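Local structure of Ton_1535 (Thermococcus onnurineus, 3ZPJ) at residues A[29-32]-A[33-36]; A[53-56]-A[57-61]; A[226-229]-A[230-233]. The protein is of unknown function but folds as an alpha-solenoid with an unusual left-handed helical turn among its otherwise normal helical repeats. All blocks are in the same frame, centred on the assembly; numbering follows the deposited sequence.

Contact 1. Residues A[29-32]-A[33-36]; sequences PIEQ and VQVL
Leu36 folds back over the carbonyl of Gln32 in the first turns of helix 29-45. Its CG lies 3.0 Å from Gln32 O, and the same oxygen accepts the backbone N-H of Leu36. Val33 is packed in the same way one turn earlier. Its CG2 branch, beside its own backbone N, rests 3.2 Å from Pro29 O, the acceptor of Val33 N. Leu36 and Val33, with Gln32 and Val35, are the buried, tightly packed residues. The buried Gln32 extends beyond CG, and its NE2 hydrogen-bonds to Ile26 O in the preceding loop. Gln34 N bonds to Ile30 O at 2.9 Å in an almost straight line (177°).

The other side is looser. Ile30, Glu31 and Gln34 are partly exposed, and their side chains barely meet. Glu31 OE1 comes only to 4.4 Å from Gln34 CG. The first torsion of Gln34 (-69°) sets CG beside its own backbone N and over Ile30 O. A bend at the second torsion then turns the amide away.

Helix 70-86 covers Val33 through Ile79 and Ile80, while Leu36 packs on Ile56 and Ile63 of helix 53-66. Helix 2-12 covers Val35 through Leu4, which Glu31 also reaches.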
# COMPACT_ATOMS: atom_id res chain seq x y z
N PRO A 29 -0.79 -30.09 6.24
CA PRO A 29 0.45 -29.59 6.87
C PRO A 29 0.63 -28.09 6.73
O PRO A 29 0.92 -27.39 7.71
CB PRO A 29 1.55 -30.29 6.07
CG PRO A 29 0.93 -31.60 5.74
CD PRO A 29 -0.53 -31.31 5.46
N ILE A 30 0.48 -27.59 5.51
CA ILE A 30 0.53 -26.16 5.29
C ILE A 30 -0.51 -25.45 6.15
O ILE A 30 -0.24 -24.42 6.75
CB ILE A 30 0.36 -25.83 3.81
CG1 ILE A 30 1.68 -26.08 3.09
CG2 ILE A 30 -0.06 -24.38 3.61
CD1 ILE A 30 1.55 -26.10 1.60
N GLU A 31 -1.70 -26.04 6.25
CA GLU A 31 -2.74 -25.49 7.10
C GLU A 31 -2.33 -25.54 8.58
O GLU A 31 -2.55 -24.59 9.33
CB GLU A 31 -4.06 -26.22 6.87
CG GLU A 31 -5.26 -25.53 7.46
CD GLU A 31 -5.58 -24.21 6.79
OE1 GLU A 31 -5.07 -23.98 5.67
OE2 GLU A 31 -6.33 -23.41 7.39
N GLN A 32 -1.69 -26.63 9.00
CA GLN A 32 -1.15 -26.71 10.36
C GLN A 32 -0.16 -25.58 10.64
O GLN A 32 -0.10 -25.06 11.74
CB GLN A 32 -0.49 -28.06 10.61
CG GLN A 32 -1.45 -29.23 10.58
CD GLN A 32 -0.76 -30.54 10.86
OE1 GLN A 32 0.46 -30.63 10.76
NE2 GLN A 32 -1.53 -31.57 11.20
N VAL A 33 0.61 -25.20 9.62
CA VAL A 33 1.67 -24.23 9.79
C VAL A 33 1.09 -22.82 9.85
O VAL A 33 1.53 -22.00 10.66
CB VAL A 33 2.72 -24.35 8.66
CG1 VAL A 33 3.76 -23.26 8.76
CG2 VAL A 33 3.38 -25.69 8.73
N GLN A 34 0.12 -22.55 8.97
CA GLN A 34 -0.73 -21.37 9.03
C GLN A 34 -1.31 -21.17 10.42
O GLN A 34 -1.25 -20.08 10.98
CB GLN A 34 -1.92 -21.52 8.06
CG GLN A 34 -1.57 -21.49 6.60
CD GLN A 34 -1.37 -20.08 6.09
OE1 GLN A 34 -1.14 -19.16 6.87
NE2 GLN A 34 -1.46 -19.91 4.77
N VAL A 35 -1.90 -22.22 10.97
CA VAL A 35 -2.54 -22.08 12.25
C VAL A 35 -1.49 -21.80 13.31
O VAL A 35 -1.61 -20.84 14.08
CB VAL A 35 -3.35 -23.33 12.60
CG1 VAL A 35 -3.84 -23.27 14.04
CG2 VAL A 35 -4.52 -23.46 11.65
N LEU A 36 -0.44 -22.62 13.33
CA LEU A 36 0.59 -22.49 14.35
C LEU A 36 1.14 -21.08 14.36
O LEU A 36 1.21 -20.43 15.41
CB LEU A 36 1.70 -23.52 14.15
CG LEU A 36 1.31 -24.98 14.43
CD1 LEU A 36 2.33 -25.94 13.84
CD2 LEU A 36 1.15 -25.22 15.91

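Contact 2. Residues A[53-56]-A[57-61]; sequences IPSI and MEDAM
Met57 lies one turn after Ile53 in helix 53-66, with its CG 4.3 Å from Ile53 CG2. The first torsion of Met57 (-73°) sets CG beside its own backbone N. From there CG also covers Ile53 O at 3.4 Å, the oxygen that accepts Met57 N. The chain then bends at chi2 (-55°), which carries the sulfur away from residues 53-56.

Glu58 starts with the same kind of first torsion but continues differently. Its chain stays extended beyond CG (chi2 179°). CG passes 3.3 Å from Pro54 O. The carboxylate stays alongside the 54-55 backbone, with OE1 3.9 Å from Ser55 CA, on the exposed side. Asp59 is shorter and brings its carboxylate carbon CG to 3.3 Å from Ser55 O. Both carboxylate oxygens are acceptors, as is Ser55 O, so they do not bond to it. Ser55 O instead takes the backbone N-H of Asp59 in a longer bond of 3.2 Å. Ala60 N reaches Ile56 O at 2.9 Å.

Ile56 and Ile53 face helix 29-45, where both touch Val40. Met57 meets Thr83 and Leu84 of helix 70-86. One apolar side against neighbouring helices and one polar side outward is the amphipathic pattern of helices in an alpha-solenoid.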
# COMPACT_ATOMS: atom_id res chain seq x y z
N ILE A 53 5.93 -19.04 22.41
CA ILE A 53 6.40 -18.80 21.04
C ILE A 53 7.53 -19.71 20.50
O ILE A 53 7.44 -20.20 19.36
CB ILE A 53 6.72 -17.29 20.82
CG1 ILE A 53 5.43 -16.47 20.96
CG2 ILE A 53 7.39 -17.05 19.45
CD1 ILE A 53 5.57 -14.98 20.65
N PRO A 54 8.58 -19.94 21.31
CA PRO A 54 9.66 -20.80 20.80
C PRO A 54 9.19 -22.22 20.54
O PRO A 54 9.56 -22.80 19.51
CB PRO A 54 10.68 -20.78 21.95
CG PRO A 54 10.45 -19.49 22.63
CD PRO A 54 8.94 -19.36 22.61
N SER A 55 8.39 -22.78 21.45
CA SER A 55 7.91 -24.15 21.30
C SER A 55 7.00 -24.33 20.08
O SER A 55 7.04 -25.36 19.40
CB SER A 55 7.18 -24.60 22.56
OG SER A 55 6.67 -25.90 22.37
N ILE A 56 6.17 -23.33 19.81
CA ILE A 56 5.27 -23.39 18.67
C ILE A 56 6.03 -23.28 17.35
O ILE A 56 5.74 -24.02 16.40
CB ILE A 56 4.24 -22.25 18.72
CG1 ILE A 56 3.45 -22.29 20.02
CG2 ILE A 56 3.31 -22.35 17.53
CD1 ILE A 56 2.47 -21.13 20.16
N MET A 57 6.97 -22.34 17.28
CA MET A 57 7.78 -22.17 16.07
C MET A 57 8.57 -23.46 15.76
O MET A 57 8.67 -23.87 14.60
CB MET A 57 8.72 -20.98 16.20
CG MET A 57 8.03 -19.62 16.09
SD MET A 57 7.07 -19.35 14.60
CE MET A 57 7.12 -17.59 14.56
N GLU A 58 9.10 -24.10 16.80
CA GLU A 58 9.71 -25.42 16.65
C GLU A 58 8.76 -26.44 16.02
O GLU A 58 9.17 -27.25 15.20
CB GLU A 58 10.19 -25.97 18.00
CG GLU A 58 11.46 -25.36 18.56
CD GLU A 58 11.82 -25.96 19.92
OE1 GLU A 58 10.93 -26.56 20.58
OE2 GLU A 58 12.99 -25.85 20.34
N ASP A 59 7.49 -26.41 16.41
CA ASP A 59 6.52 -27.36 15.88
C ASP A 59 6.24 -27.09 14.41
O ASP A 59 6.16 -28.02 13.59
CB ASP A 59 5.22 -27.31 16.66
CG ASP A 59 5.37 -27.86 18.04
OD1 ASP A 59 6.37 -28.56 18.31
OD2 ASP A 59 4.48 -27.58 18.87
N ALA A 60 6.11 -25.81 14.10
CA ALA A 60 5.90 -25.36 12.73
C ALA A 60 7.12 -25.70 11.89
O ALA A 60 6.99 -26.26 10.80
CB ALA A 60 5.61 -23.85 12.70
N MET A 61 8.31 -25.40 12.42
CA MET A 61 9.56 -25.73 11.72
C MET A 61 9.67 -27.23 11.48
O MET A 61 10.16 -27.67 10.45
CB MET A 61 10.78 -25.24 12.50
CG MET A 61 11.03 -23.73 12.42
SD MET A 61 12.25 -23.13 13.61
CE MET A 61 12.24 -21.42 13.16

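Contact 3. Residues A[226-229]-A[230-233]; sequences KNHY and ALAI
These residues form the N-terminal end of helix 227-237 in this alpha-solenoid, with Lys226 at the N-cap position. Lys226 O accepts the backbone N-H of Ala230 at 3.3 Å. The next bond is shorter: Leu231 N reaches Asn227 O at 2.9 Å. Ala232 N and Ile233 N continue the pattern to His228 O and Tyr229 O.

The side chains divide between two sides of the helix. On the buried side, Leu231 has its CG beside its own backbone N, and this atom sits 3.3 Å from Asn227 O. Its CD1 branch comes to the edge of the His228 ring, near the ring plane, 4.3 Å from ND1. The contact is loose, and His228 itself is exposed. Ala230 is buried, and its CB lies over Asn227 O.

Helix 216-223 packs against this end of the helix. Ala230 touches Ala221 and Leu222 there, and Tyr229 also touches Ala221. Helix 240-256 meets Asn227 through Met254 and Leu231 through Val250.

Tyr229 and Ile233 make the main apolar contact between side chains. The Tyr229 ring points away from its backbone N (chi1 -179°), which turns it along the helix toward the following turn. Ile233 sends its CG1 branch back over Tyr229 O. The isoleucine comes at the ring at a slant, and its CD1 ends 3.7 Å from Tyr229 CE2.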
# COMPACT_ATOMS: atom_id res chain seq x y z
N LYS A 226 -15.30 4.72 4.00
CA LYS A 226 -15.46 4.94 5.44
C LYS A 226 -14.59 6.13 5.83
O LYS A 226 -13.58 5.99 6.53
CB LYS A 226 -15.08 3.68 6.25
CG LYS A 226 -15.92 2.41 5.97
CD LYS A 226 -17.38 2.68 5.64
CE LYS A 226 -18.09 1.41 5.12
NZ LYS A 226 -19.48 1.65 4.60
N ASN A 227 -14.97 7.30 5.37
CA ASN A 227 -14.11 8.47 5.48
C ASN A 227 -13.82 8.92 6.91
O ASN A 227 -12.68 9.28 7.25
CB ASN A 227 -14.67 9.60 4.62
CG ASN A 227 -14.64 9.26 3.16
OD1 ASN A 227 -13.65 8.73 2.68
ND2 ASN A 227 -15.75 9.50 2.45
N HIS A 228 -14.84 8.89 7.74
CA HIS A 228 -14.71 9.38 9.10
C HIS A 228 -13.80 8.46 9.88
O HIS A 228 -13.02 8.89 10.73
CB HIS A 228 -16.09 9.55 9.73
CG HIS A 228 -16.92 10.61 9.07
ND1 HIS A 228 -16.38 11.81 8.63
CD2 HIS A 228 -18.23 10.66 8.75
CE1 HIS A 228 -17.33 12.54 8.08
NE2 HIS A 228 -18.46 11.87 8.14
N TYR A 229 -13.85 7.17 9.55
CA TYR A 229 -12.97 6.20 10.18
C TYR A 229 -11.49 6.47 9.86
O TYR A 229 -10.63 6.41 10.73
CB TYR A 229 -13.37 4.78 9.78
CG TYR A 229 -12.53 3.71 10.41
CD1 TYR A 229 -12.68 3.37 11.75
CD2 TYR A 229 -11.57 3.04 9.68
CE1 TYR A 229 -11.90 2.39 12.34
CE2 TYR A 229 -10.79 2.06 10.26
CZ TYR A 229 -10.96 1.74 11.59
OH TYR A 229 -10.17 0.76 12.15
N ALA A 230 -11.20 6.79 8.60
CA ALA A 230 -9.84 7.09 8.16
C ALA A 230 -9.34 8.41 8.76
O ALA A 230 -8.21 8.52 9.23
CB ALA A 230 -9.78 7.15 6.65
N LEU A 231 -10.20 9.42 8.73
CA LEU A 231 -9.90 10.69 9.35
C LEU A 231 -9.59 10.50 10.83
O LEU A 231 -8.68 11.12 11.37
CB LEU A 231 -11.08 11.62 9.18
CG LEU A 231 -11.14 12.15 7.75
CD1 LEU A 231 -12.40 12.97 7.56
CD2 LEU A 231 -9.88 12.97 7.47
N ALA A 232 -10.35 9.61 11.46
CA ALA A 232 -10.13 9.29 12.87
C ALA A 232 -8.73 8.75 13.09
O ALA A 232 -8.06 9.13 14.04
CB ALA A 232 -11.18 8.31 13.37
N ILE A 233 -8.28 7.86 12.21
CA ILE A 233 -6.94 7.29 12.36
C ILE A 233 -5.89 8.37 12.23
O ILE A 233 -4.92 8.41 13.00
CB ILE A 233 -6.65 6.20 11.31
CG1 ILE A 233 -7.64 5.05 11.47
CG2 ILE A 233 -5.24 5.71 11.45
CD1 ILE A 233 -7.67 4.09 10.29

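In the fold
Contacts 1 and 2 lie on consecutive helices, 29-45 and 53-66, and pack directly on each other. Their centres are 11 Å apart. Leu36 is the main bridge: its CD1 lies 3.8 Å from Ala60 CA, and its backbone O is 3.5 Å from Ile56 CG2. Val33 CG2 adds a longer approach to Ala60 O. Contact 3 comes much later in the chain and touches neither. Its centre is 35 Å from that of contact 1 and 38 Å from that of contact 2, with nearest atoms about 22 and 24 Å away. They therefore mark two places in one solenoid: a packed helix pair near the N-terminus and a short helix nearer the chain's centre.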